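Local atomic coordinates of putative uncharacterized protein TCIL3000_10_9440 (Trypanosoma congolense, PDB entry 5KMX), a protein that is of unknown function but, as the bilobed ectodomain of an insect-stage membrane antigen, may act as a sensor on the parasite surface. Residues R32-E36 with T58-P63; R87-V93 with D185-Y190. All coordinates share one frame; numbering follows the deposited sequence.

Interaction 1 of 2, residues R32-E36 with T58-P63; sequences RFNTE and TEATLP
F33 reaches from the end of one strand onto the inward side of T58, A60 and L62. CB rests against CD1 of L62, 3.7 Å away. With CG set beside the backbone N (chi1 -67°), the ring runs along strand 58-63 from L62 toward T58. Its CD2 lies 3.7 Å from A60 CB, CE2 lies near the CA of E59, and CZ ends 4.0 Å from CG2 of T58. The ring meets A60 CB, T58 O and the CA of E59 obliquely, and alanine's single methyl lets it come close to the strand. V75, V77 and I79 of one neighbouring strand and V200 and L202 of another also touch this side chain.

The other half of the contact hangs on the two-residue hairpin F33-E36, a type II' beta turn closed by F33 N to E36 O and E36 N to F33 O. N34 takes a positive phi of 55°, which asparagine tolerates better than most residues. Its ND2 lies 3.4 Å from CD2 of L62, but its amide is held by V76 N and T74 O. E36 is bent at chi2 (-63°): CB sits 4.1 Å from A60 CB, CG comes to 3.5 Å from T61 O, and OE1 approaches P63 CD at 3.5 Å. The aliphatic part of glutamate thus packs while its charged end stays at the partly exposed margin.

Strand 58-63 makes backbone bonds to V200 and L202, and just beyond E36 the hairpin's second strand is tied to it by S39-E59 backbone bonding. The two segments themselves share no hydrogen bonds. Side-chain packing joins them: apolar around F33, A60 and L62, carbon against carbonyl, amide and carboxylate atoms at the turn end, presumably aided by exclusion of water around the buried phenyl ring.

Interaction 2 of 2, residues R87-V93 with D185-Y190; sequences RRTPLRV and DISQGY
V93 sits squarely on the ring of Y190 where strand 85-100 is broken at L91, inside the mixed, curled beta sheet of this bilobed ectodomain. The knob is the CG2 methyl, poised 3.5 Å from the ring centroid and only 8° off its normal, a clear CH-pi contact. Branching at CB gives valine a second methyl, CG1, which lies on the same side of the ring, above its hydroxyl end, 3.5 Å from Y190 OH.

The break in the strand makes the hollow that the phenol enters. P90 and L91 turn their carbonyl groups to the ring's edge, and the hydroxyl donates to P90 O at 2.9 Å, in the carbonyl plane. T89 CG2 forms another wall, 3.5 Å from the same OH. Tyrosine suits this place because its long flat body fills the groove while its tip satisfies an inward carbonyl. Beyond the ring, I186 pushes its CG2 methyl into the angle between P90 CG and V93 CG1, a loose fit.

At the other end R87 is folded back at chi2 and chi3. D185 OD1 sits above one face of the R87 guanidinium, toward its rim, 3.2 Å from NH1, with the two planes 63° apart. The salt bridge therefore rests on charge alone, while NH1 bonds to Q177 O. The loop is braced internally as well: Q188 NE2 donates to D185 O at 2.8 Å, nearly straight at 166°.

Interactions 1 and 2 belong to one curled sheet and are joined through strand 72-79. V75 of that strand touches F33 and L62 of interaction 1, and its backbone also bonds to R87 of interaction 2. Their centres lie 16 Å apart, yet the nearest atoms come within about 7 Å without touching. Interaction 1 lies farther out, about 17 Å from the centre of the chain against 9 Å for interaction 2. A bound peptide and a sulfate also lie at interaction 2: backbone hydrogen bonds link the peptide to Y190, and V93 and I186 pack on its backbone. The sulfate, probably from the crystallisation liquor, pairs with R88 and is about 4 Å from the P90 side chain.

Interaction 1 of 2, residues R32-E36 with T58-P63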
# COMPACT_ATOMS: atom_id res chain seq x y z
N ARG A 32 9.54 6.93 17.00
CA ARG A 32 8.72 8.00 16.47
C ARG A 32 8.74 8.08 14.94
O ARG A 32 9.77 7.85 14.31
CB ARG A 32 9.17 9.34 17.05
CG ARG A 32 8.94 9.47 18.54
CD ARG A 32 9.30 10.85 19.05
NE ARG A 32 8.87 11.03 20.44
CZ ARG A 32 9.33 11.98 21.25
NH1 ARG A 32 10.24 12.84 20.83
NH2 ARG A 32 8.89 12.06 22.50
N PHE A 33 7.58 8.39 14.38
CA PHE A 33 7.46 8.82 13.00
C PHE A 33 7.28 10.33 13.03
O PHE A 33 6.24 10.81 13.48
CB PHE A 33 6.29 8.13 12.29
CG PHE A 33 6.47 6.65 12.11
CD1 PHE A 33 7.20 6.16 11.04
CD2 PHE A 33 5.92 5.75 13.01
CE1 PHE A 33 7.37 4.80 10.87
CE2 PHE A 33 6.08 4.39 12.84
CZ PHE A 33 6.81 3.91 11.77
N ASN A 34 8.28 11.07 12.56
CA ASN A 34 8.32 12.52 12.73
C ASN A 34 8.19 12.89 14.21
O ASN A 34 9.09 12.64 15.00
CB ASN A 34 7.23 13.20 11.90
CG ASN A 34 7.54 13.22 10.42
OD1 ASN A 34 8.62 12.80 10.00
ND2 ASN A 34 6.60 13.71 9.62
N THR A 35 7.05 13.47 14.58
CA THR A 35 6.82 13.97 15.94
C THR A 35 6.12 12.92 16.80
O THR A 35 6.32 12.85 18.01
CB THR A 35 5.98 15.27 15.91
OG1 THR A 35 6.86 16.40 15.80
CG2 THR A 35 5.12 15.43 17.16
N GLU A 36 5.30 12.09 16.16
CA GLU A 36 4.37 11.21 16.86
C GLU A 36 5.04 9.94 17.37
O GLU A 36 5.90 9.37 16.69
CB GLU A 36 3.21 10.85 15.93
CG GLU A 36 2.62 12.03 15.18
CD GLU A 36 2.00 13.07 16.11
OE1 GLU A 36 1.83 14.23 15.68
OE2 GLU A 36 1.69 12.72 17.27
N THR A 58 4.78 -1.55 13.41
CA THR A 58 4.71 -0.38 14.27
C THR A 58 4.13 0.77 13.45
O THR A 58 4.39 0.87 12.25
CB THR A 58 6.09 0.00 14.85
OG1 THR A 58 5.94 1.04 15.82
CG2 THR A 58 7.03 0.46 13.75
N GLU A 59 3.33 1.63 14.09
CA GLU A 59 2.59 2.65 13.35
C GLU A 59 2.36 3.93 14.14
O GLU A 59 2.58 4.00 15.35
CB GLU A 59 1.24 2.08 12.90
CG GLU A 59 0.30 1.67 14.04
CD GLU A 59 -0.41 2.84 14.70
OE1 GLU A 59 -0.61 2.80 15.93
OE2 GLU A 59 -0.78 3.80 13.99
N ALA A 60 1.90 4.95 13.42
CA ALA A 60 1.50 6.22 14.01
C ALA A 60 0.61 6.97 13.03
O ALA A 60 0.62 6.68 11.83
CB ALA A 60 2.71 7.05 14.40
N THR A 61 -0.15 7.93 13.54
CA THR A 61 -0.98 8.79 12.70
C THR A 61 -0.33 10.16 12.57
O THR A 61 -0.23 10.90 13.55
CB THR A 61 -2.40 8.94 13.28
OG1 THR A 61 -3.04 7.65 13.33
CG2 THR A 61 -3.24 9.87 12.42
N LEU A 62 0.09 10.50 11.36
CA LEU A 62 0.75 11.78 11.11
C LEU A 62 -0.23 12.82 10.59
O LEU A 62 -0.88 12.60 9.57
CB LEU A 62 1.89 11.60 10.10
CG LEU A 62 3.28 11.34 10.68
CD1 LEU A 62 3.26 10.14 11.61
CD2 LEU A 62 4.30 11.15 9.57
N PRO A 63 -0.34 13.96 11.29
CA PRO A 63 -1.18 15.04 10.76
C PRO A 63 -0.47 15.80 9.65
O PRO A 63 0.75 15.90 9.67
CB PRO A 63 -1.40 15.94 11.98
CG PRO A 63 -0.17 15.75 12.80
CD PRO A 63 0.23 14.31 12.61

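Interaction 2 of 2, residues R87-V93 with D185-Y190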
# COMPACT_ATOMS: atom_id res chain seq x y z
N ARG A 87 11.70 9.22 4.32
CA ARG A 87 10.93 8.86 3.14
C ARG A 87 10.07 10.03 2.69
O ARG A 87 9.39 10.66 3.50
CB ARG A 87 10.04 7.64 3.42
CG ARG A 87 9.07 7.30 2.28
CD ARG A 87 9.81 6.90 1.01
NE ARG A 87 10.51 5.64 1.18
CZ ARG A 87 9.97 4.44 1.01
NH1 ARG A 87 8.69 4.33 0.64
NH2 ARG A 87 10.69 3.35 1.19
N ARG A 88 10.11 10.30 1.39
CA ARG A 88 9.27 11.33 0.80
C ARG A 88 8.25 10.66 -0.12
O ARG A 88 8.61 9.80 -0.93
CB ARG A 88 10.12 12.33 0.02
CG ARG A 88 9.49 13.71 -0.08
CD ARG A 88 10.49 14.72 -0.59
NE ARG A 88 10.61 14.70 -2.05
CZ ARG A 88 11.63 15.22 -2.73
NH1 ARG A 88 12.64 15.80 -2.09
NH2 ARG A 88 11.64 15.16 -4.05
N THR A 89 6.99 11.06 0.01
CA THR A 89 5.91 10.48 -0.78
C THR A 89 5.00 11.57 -1.32
O THR A 89 4.63 12.49 -0.58
CB THR A 89 5.08 9.49 0.06
OG1 THR A 89 5.94 8.53 0.67
CG2 THR A 89 4.06 8.77 -0.82
N PRO A 90 4.62 11.48 -2.60
CA PRO A 90 3.65 12.47 -3.10
C PRO A 90 2.27 12.27 -2.49
O PRO A 90 1.82 11.13 -2.35
CB PRO A 90 3.63 12.20 -4.61
CG PRO A 90 4.10 10.80 -4.77
CD PRO A 90 5.08 10.57 -3.66
N LEU A 91 1.62 13.37 -2.12
CA LEU A 91 0.28 13.30 -1.55
C LEU A 91 -0.73 12.87 -2.59
O LEU A 91 -1.76 12.27 -2.26
CB LEU A 91 -0.12 14.65 -0.96
CG LEU A 91 0.65 15.12 0.28
CD1 LEU A 91 0.28 16.55 0.61
CD2 LEU A 91 0.36 14.21 1.47
N ARG A 92 -0.44 13.18 -3.86
CA ARG A 92 -1.36 12.91 -4.96
C ARG A 92 -0.69 12.09 -6.06
O ARG A 92 0.43 12.38 -6.47
CB ARG A 92 -1.87 14.23 -5.54
CG ARG A 92 -3.05 14.08 -6.49
CD ARG A 92 -3.19 15.30 -7.38
NE ARG A 92 -2.08 15.39 -8.33
CZ ARG A 92 -1.81 16.45 -9.08
NH1 ARG A 92 -2.55 17.55 -8.99
NH2 ARG A 92 -0.78 16.42 -9.91
N VAL A 93 -1.39 11.07 -6.53
CA VAL A 93 -0.96 10.29 -7.68
C VAL A 93 -2.16 9.98 -8.57
O VAL A 93 -3.30 10.28 -8.20
CB VAL A 93 -0.27 8.97 -7.26
CG1 VAL A 93 0.94 9.25 -6.39
CG2 VAL A 93 -1.25 8.05 -6.54
N ASP A 185 7.52 2.84 -4.42
CA ASP A 185 7.40 3.96 -3.49
C ASP A 185 5.94 4.44 -3.40
O ASP A 185 5.46 4.79 -2.32
CB ASP A 185 8.31 5.12 -3.92
CG ASP A 185 9.74 4.97 -3.43
OD1 ASP A 185 9.95 4.41 -2.34
OD2 ASP A 185 10.66 5.43 -4.14
N ILE A 186 5.25 4.44 -4.54
CA ILE A 186 3.89 4.97 -4.62
C ILE A 186 2.82 3.89 -4.43
O ILE A 186 1.62 4.18 -4.47
CB ILE A 186 3.64 5.68 -5.97
CG1 ILE A 186 3.95 4.73 -7.13
CG2 ILE A 186 4.51 6.92 -6.07
CD1 ILE A 186 3.35 5.17 -8.44
N SER A 187 3.25 2.65 -4.22
CA SER A 187 2.31 1.55 -3.98
C SER A 187 1.74 1.67 -2.57
O SER A 187 2.02 0.84 -1.71
CB SER A 187 3.01 0.20 -4.17
OG SER A 187 3.60 0.10 -5.45
N GLN A 188 0.93 2.71 -2.34
CA GLN A 188 0.40 2.99 -1.01
C GLN A 188 -1.13 3.08 -1.03
O GLN A 188 -1.75 2.99 -2.09
CB GLN A 188 1.00 4.30 -0.48
CG GLN A 188 2.51 4.41 -0.63
CD GLN A 188 3.27 3.36 0.16
OE1 GLN A 188 2.70 2.67 1.00
NE2 GLN A 188 4.57 3.25 -0.10
N GLY A 189 -1.72 3.26 0.15
CA GLY A 189 -3.15 3.39 0.27
C GLY A 189 -3.60 4.79 -0.08
O GLY A 189 -3.47 5.71 0.72
N TYR A 190 -4.11 4.95 -1.30
CA TYR A 190 -4.59 6.25 -1.78
C TYR A 190 -6.12 6.27 -1.85
O TYR A 190 -6.74 5.29 -2.25
CB TYR A 190 -4.00 6.56 -3.15
CG TYR A 190 -2.56 7.04 -3.11
CD1 TYR A 190 -1.51 6.14 -3.10
CD2 TYR A 190 -2.27 8.39 -3.08
CE1 TYR A 190 -0.20 6.58 -3.06
CE2 TYR A 190 -0.96 8.84 -3.04
CZ TYR A 190 0.07 7.93 -3.03
OH TYR A 190 1.38 8.37 -2.99